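Local coordinates for protein nigritoxine (Vibrio nigripulchritudo, PDB 5M41) that is a bacterial toxin active against crustaceans and insects, at residues A[128-136]-A[184-192]. Numbering follows the deposited sequence.
Sequences RQNFTSWEK and RLDYHVSQE. With MG (magnesium ion), chain B.
One face of the His188 imidazole carries Thr132 CG2 in a CH-pi contact, 4.1 Å from the ring centroid, while Gln129 O and Asn130 O lie at the ring's edge; ND1 itself is hydrogen-bonded to Thr84. The Arg184 guanidinium meets the Glu135 carboxylate edge to edge, their planes 11° apart. Gln191 CG covers one face of the Tyr187 ring, whose edge is lined by Arg184 NH1 and a water shared by Tyr187 OH and Glu135 OE2. The motif here is a capping box: Thr132 is the N-cap of the short helix 133-136, accepting from Glu135 N through OG1 (3.0 Å), and its own N returns a bond to Glu135 OE1 (2.8 Å). The last turns of helix 177-191 lie against this cap, Gln191 CB touching Thr132 CG2.

Arg184 and Glu135 form an end-on, two-pronged salt bridge, NH1 to OE2 and NH2 to OE1, each 2.8 Å and each on a syn lone pair. OE1 thus accepts from both Thr132 N and Arg184 NH2, tying the capping box to the neighbouring helix. The bend at chi2 (64°) turns the arginine chain across to the loop, where NH2 also makes a weak bond to Asn130 O. NE is hydrogen-bonded to Thr84 OG1, the same hydroxyl that pairs with His188 ND1.

Following Gln191, Glu192 bends back at chi2 (-59°) to reach Ser133, while its backbone O, with Val189 O, Asp195 OD1 and three waters, binds the magnesium ion. Its OE2 takes Ser133 N at 2.8 Å from above the carboxylate plane, and OE1 receives Ser133 OG at 2.7 Å on the syn side.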
loop_
_atom_site.group_PDB
_atom_site.type_symbol
_atom_site.label_atom_id
_atom_site.label_comp_id
_atom_site.label_asym_id
_atom_site.label_seq_id
_atom_site.Cartn_x
_atom_site.Cartn_y
_atom_site.Cartn_z
ATOM N N ARG A 128 9.023 -46.045 2.242
ATOM C CA ARG A 128 9.563 -46.370 0.960
ATOM C C ARG A 128 10.139 -45.148 0.245
ATOM O O ARG A 128 11.148 -45.278 -0.450
ATOM C CB ARG A 128 8.484 -46.996 0.094
ATOM C CG ARG A 128 9.051 -47.705 -1.122
ATOM C CD ARG A 128 7.957 -48.502 -1.817
ATOM N NE ARG A 128 8.314 -48.712 -3.207
ATOM C CZ ARG A 128 8.011 -47.870 -4.190
ATOM N NH1 ARG A 128 7.322 -46.760 -3.940
ATOM N NH2 ARG A 128 8.399 -48.145 -5.430
ATOM N N GLN A 129 9.473 -43.999 0.410
ATOM C CA GLN A 129 9.874 -42.688 -0.160
ATOM C C GLN A 129 11.259 -42.246 0.288
ATOM O O GLN A 129 11.861 -41.387 -0.328
ATOM C CB GLN A 129 8.955 -41.594 0.385
ATOM C CG GLN A 129 7.790 -41.216 -0.473
ATOM C CD GLN A 129 6.833 -40.305 0.284
ATOM O OE1 GLN A 129 7.137 -39.780 1.375
ATOM N NE2 GLN A 129 5.652 -40.132 -0.281
ATOM N N ASN A 130 11.707 -42.766 1.422
ATOM C CA ASN A 130 12.984 -42.360 2.004
ATOM C C ASN A 130 14.192 -42.980 1.321
ATOM O O ASN A 130 15.348 -42.667 1.681
ATOM C CB ASN A 130 12.993 -42.660 3.500
ATOM C CG ASN A 130 12.134 -41.688 4.301
ATOM O OD1 ASN A 130 11.986 -40.541 3.918
ATOM N ND2 ASN A 130 11.597 -42.136 5.434
ATOM N N PHE A 131 13.930 -43.834 0.319
ATOM C CA PHE A 131 14.972 -44.496 -0.437
ATOM C C PHE A 131 15.053 -43.933 -1.850
ATOM O O PHE A 131 14.040 -43.558 -2.422
ATOM C CB PHE A 131 14.724 -46.020 -0.443
ATOM C CG PHE A 131 14.775 -46.633 0.944
ATOM C CD1 PHE A 131 15.993 -47.010 1.520
ATOM C CD2 PHE A 131 13.603 -46.799 1.688
ATOM C CE1 PHE A 131 16.033 -47.567 2.798
ATOM C CE2 PHE A 131 13.638 -47.332 2.972
ATOM C CZ PHE A 131 14.858 -47.717 3.532
ATOM N N THR A 132 16.257 -43.862 -2.407
ATOM C CA THR A 132 16.435 -43.420 -3.789
ATOM C C THR A 132 15.817 -44.429 -4.762
ATOM O O THR A 132 15.470 -45.552 -4.354
ATOM C CB THR A 132 17.925 -43.253 -4.130
ATOM O OG1 THR A 132 18.573 -44.541 -4.100
ATOM C CG2 THR A 132 18.635 -42.246 -3.137
ATOM N N SER A 133 15.688 -44.048 -6.040
ATOM C CA SER A 133 15.275 -45.007 -7.085
ATOM C C SER A 133 16.147 -46.245 -7.095
ATOM O O SER A 133 15.637 -47.375 -7.132
ATOM C CB SER A 133 15.339 -44.381 -8.465
ATOM O OG SER A 133 14.478 -43.290 -8.505
ATOM N N TRP A 134 17.460 -46.027 -7.036
ATOM C CA TRP A 134 18.428 -47.123 -6.959
ATOM C C TRP A 134 18.200 -48.035 -5.777
ATOM O O TRP A 134 18.268 -49.260 -5.910
ATOM C CB TRP A 134 19.840 -46.540 -6.907
ATOM C CG TRP A 134 20.929 -47.578 -6.790
ATOM C CD1 TRP A 134 21.681 -47.892 -5.668
ATOM C CD2 TRP A 134 21.396 -48.488 -7.831
ATOM N NE1 TRP A 134 22.573 -48.887 -5.937
ATOM C CE2 TRP A 134 22.458 -49.285 -7.227
ATOM C CE3 TRP A 134 21.063 -48.702 -9.165
ATOM C CZ2 TRP A 134 23.140 -50.258 -7.936
ATOM C CZ3 TRP A 134 21.749 -49.703 -9.871
ATOM C CH2 TRP A 134 22.769 -50.454 -9.269
ATOM N N GLU A 135 17.919 -47.454 -4.609
ATOM C CA GLU A 135 17.778 -48.218 -3.369
ATOM C C GLU A 135 16.443 -48.921 -3.175
ATOM O O GLU A 135 16.371 -49.861 -2.368
ATOM C CB GLU A 135 18.000 -47.335 -2.128
ATOM C CG GLU A 135 19.396 -46.736 -1.980
ATOM C CD GLU A 135 19.412 -45.467 -1.134
ATOM O OE1 GLU A 135 18.335 -44.891 -0.843
ATOM O OE2 GLU A 135 20.525 -45.046 -0.757
ATOM N N LYS A 136 15.396 -48.439 -3.852
ATOM C CA LYS A 136 14.014 -48.819 -3.540
ATOM C C LYS A 136 13.760 -50.311 -3.769
ATOM O O LYS A 136 12.914 -50.923 -3.104
ATOM C CB LYS A 136 13.031 -48.025 -4.394
ATOM C CG LYS A 136 12.397 -46.824 -3.707
ATOM C CD LYS A 136 11.538 -46.092 -4.727
ATOM C CE LYS A 136 10.750 -44.951 -4.117
ATOM N NZ LYS A 136 11.622 -43.805 -3.768
ATOM N N ARG A 184 22.494 -36.874 4.287
ATOM C CA ARG A 184 21.699 -37.911 3.604
ATOM C C ARG A 184 20.645 -37.322 2.658
ATOM O O ARG A 184 20.492 -37.777 1.534
ATOM C CB ARG A 184 21.075 -38.893 4.633
ATOM C CG ARG A 184 19.981 -39.792 4.064
ATOM C CD ARG A 184 20.480 -40.755 2.990
ATOM N NE ARG A 184 19.347 -41.243 2.225
ATOM C CZ ARG A 184 19.381 -42.244 1.359
ATOM N NH1 ARG A 184 20.518 -42.886 1.100
ATOM N NH2 ARG A 184 18.263 -42.577 0.725
ATOM N N LEU A 185 19.932 -36.289 3.099
ATOM C CA LEU A 185 18.931 -35.651 2.256
ATOM C C LEU A 185 19.606 -35.016 1.021
ATOM O O LEU A 185 19.125 -35.148 -0.106
ATOM C CB LEU A 185 18.120 -34.626 3.083
ATOM C CG LEU A 185 17.100 -33.758 2.340
ATOM C CD1 LEU A 185 16.091 -34.682 1.637
ATOM C CD2 LEU A 185 16.396 -32.744 3.252
ATOM N N ASP A 186 20.727 -34.328 1.219
ATOM C CA ASP A 186 21.456 -33.755 0.079
ATOM C C ASP A 186 21.824 -34.850 -0.944
ATOM O O ASP A 186 21.637 -34.684 -2.138
ATOM C CB ASP A 186 22.746 -33.060 0.528
ATOM C CG ASP A 186 22.503 -31.715 1.200
ATOM O OD1 ASP A 186 21.420 -31.106 1.037
ATOM O OD2 ASP A 186 23.415 -31.272 1.920
ATOM N N TYR A 187 22.355 -35.965 -0.466
ATOM C CA TYR A 187 22.674 -37.079 -1.340
ATOM C C TYR A 187 21.451 -37.618 -2.057
ATOM O O TYR A 187 21.495 -37.903 -3.245
ATOM C CB TYR A 187 23.328 -38.205 -0.533
ATOM C CG TYR A 187 23.484 -39.508 -1.293
ATOM C CD1 TYR A 187 24.441 -39.644 -2.302
ATOM C CD2 TYR A 187 22.703 -40.624 -0.964
ATOM C CE1 TYR A 187 24.596 -40.855 -2.988
ATOM C CE2 TYR A 187 22.855 -41.846 -1.635
ATOM C CZ TYR A 187 23.812 -41.956 -2.640
ATOM O OH TYR A 187 23.953 -43.167 -3.302
ATOM N N HIS A 188 20.363 -37.802 -1.329
ATOM C CA HIS A 188 19.127 -38.324 -1.930
ATOM C C HIS A 188 18.670 -37.441 -3.061
ATOM O O HIS A 188 18.406 -37.899 -4.193
ATOM C CB HIS A 188 18.057 -38.449 -0.849
ATOM C CG HIS A 188 16.810 -39.169 -1.289
ATOM N ND1 HIS A 188 16.060 -39.897 -0.434
ATOM C CD2 HIS A 188 16.175 -39.242 -2.533
ATOM C CE1 HIS A 188 15.004 -40.434 -1.099
ATOM N NE2 HIS A 188 15.070 -40.031 -2.379
ATOM N N VAL A 189 18.607 -36.143 -2.801
ATOM C CA VAL A 189 18.302 -35.177 -3.860
ATOM C C VAL A 189 19.274 -35.269 -5.033
ATOM O O VAL A 189 18.849 -35.199 -6.204
ATOM C CB VAL A 189 18.257 -33.737 -3.308
ATOM C CG1 VAL A 189 18.213 -32.713 -4.452
ATOM C CG2 VAL A 189 17.069 -33.604 -2.363
ATOM N N SER A 190 20.566 -35.447 -4.754
ATOM C CA SER A 190 21.528 -35.511 -5.866
ATOM C C SER A 190 21.443 -36.812 -6.671
ATOM O O SER A 190 21.873 -36.858 -7.826
ATOM C CB SER A 190 22.958 -35.307 -5.393
ATOM O OG SER A 190 23.511 -36.517 -4.964
ATOM N N GLN A 191 20.930 -37.869 -6.054
ATOM C CA GLN A 191 20.708 -39.126 -6.768
ATOM C C GLN A 191 19.480 -39.157 -7.698
ATOM O O GLN A 191 19.305 -40.109 -8.476
ATOM C CB GLN A 191 20.602 -40.254 -5.756
ATOM C CG GLN A 191 21.948 -40.598 -5.150
ATOM C CD GLN A 191 22.841 -41.331 -6.131
ATOM O OE1 GLN A 191 22.510 -42.444 -6.568
ATOM N NE2 GLN A 191 23.986 -40.736 -6.461
ATOM N N GLU A 192 18.622 -38.145 -7.594
ATOM C CA GLU A 192 17.331 -38.138 -8.276
ATOM C C GLU A 192 17.291 -36.983 -9.279
ATOM O O GLU A 192 18.091 -36.078 -9.176
ATOM C CB GLU A 192 16.180 -38.067 -7.261
ATOM C CG GLU A 192 16.126 -39.240 -6.291
ATOM C CD GLU A 192 15.989 -40.582 -7.010
ATOM O OE1 GLU A 192 15.180 -40.701 -7.950
ATOM O OE2 GLU A 192 16.718 -41.515 -6.655
HETATM MG MG MG B . 19.124 -34.233 -8.458
HETATM O O HOH W 1 13.394 -40.956 -4.402
HETATM O O HOH W 2 21.106 -44.214 -4.850
HETATM O O HOH W 3 18.664 -43.277 -7.634
HETATM O O HOH W 4 22.545 -45.131 -2.603
HETATM O O HOH W 5 20.985 -35.088 -9.608
HETATM O O HOH W 6 20.793 -32.515 -7.791
HETATM O O HOH W 7 18.407 -33.265 -10.640
#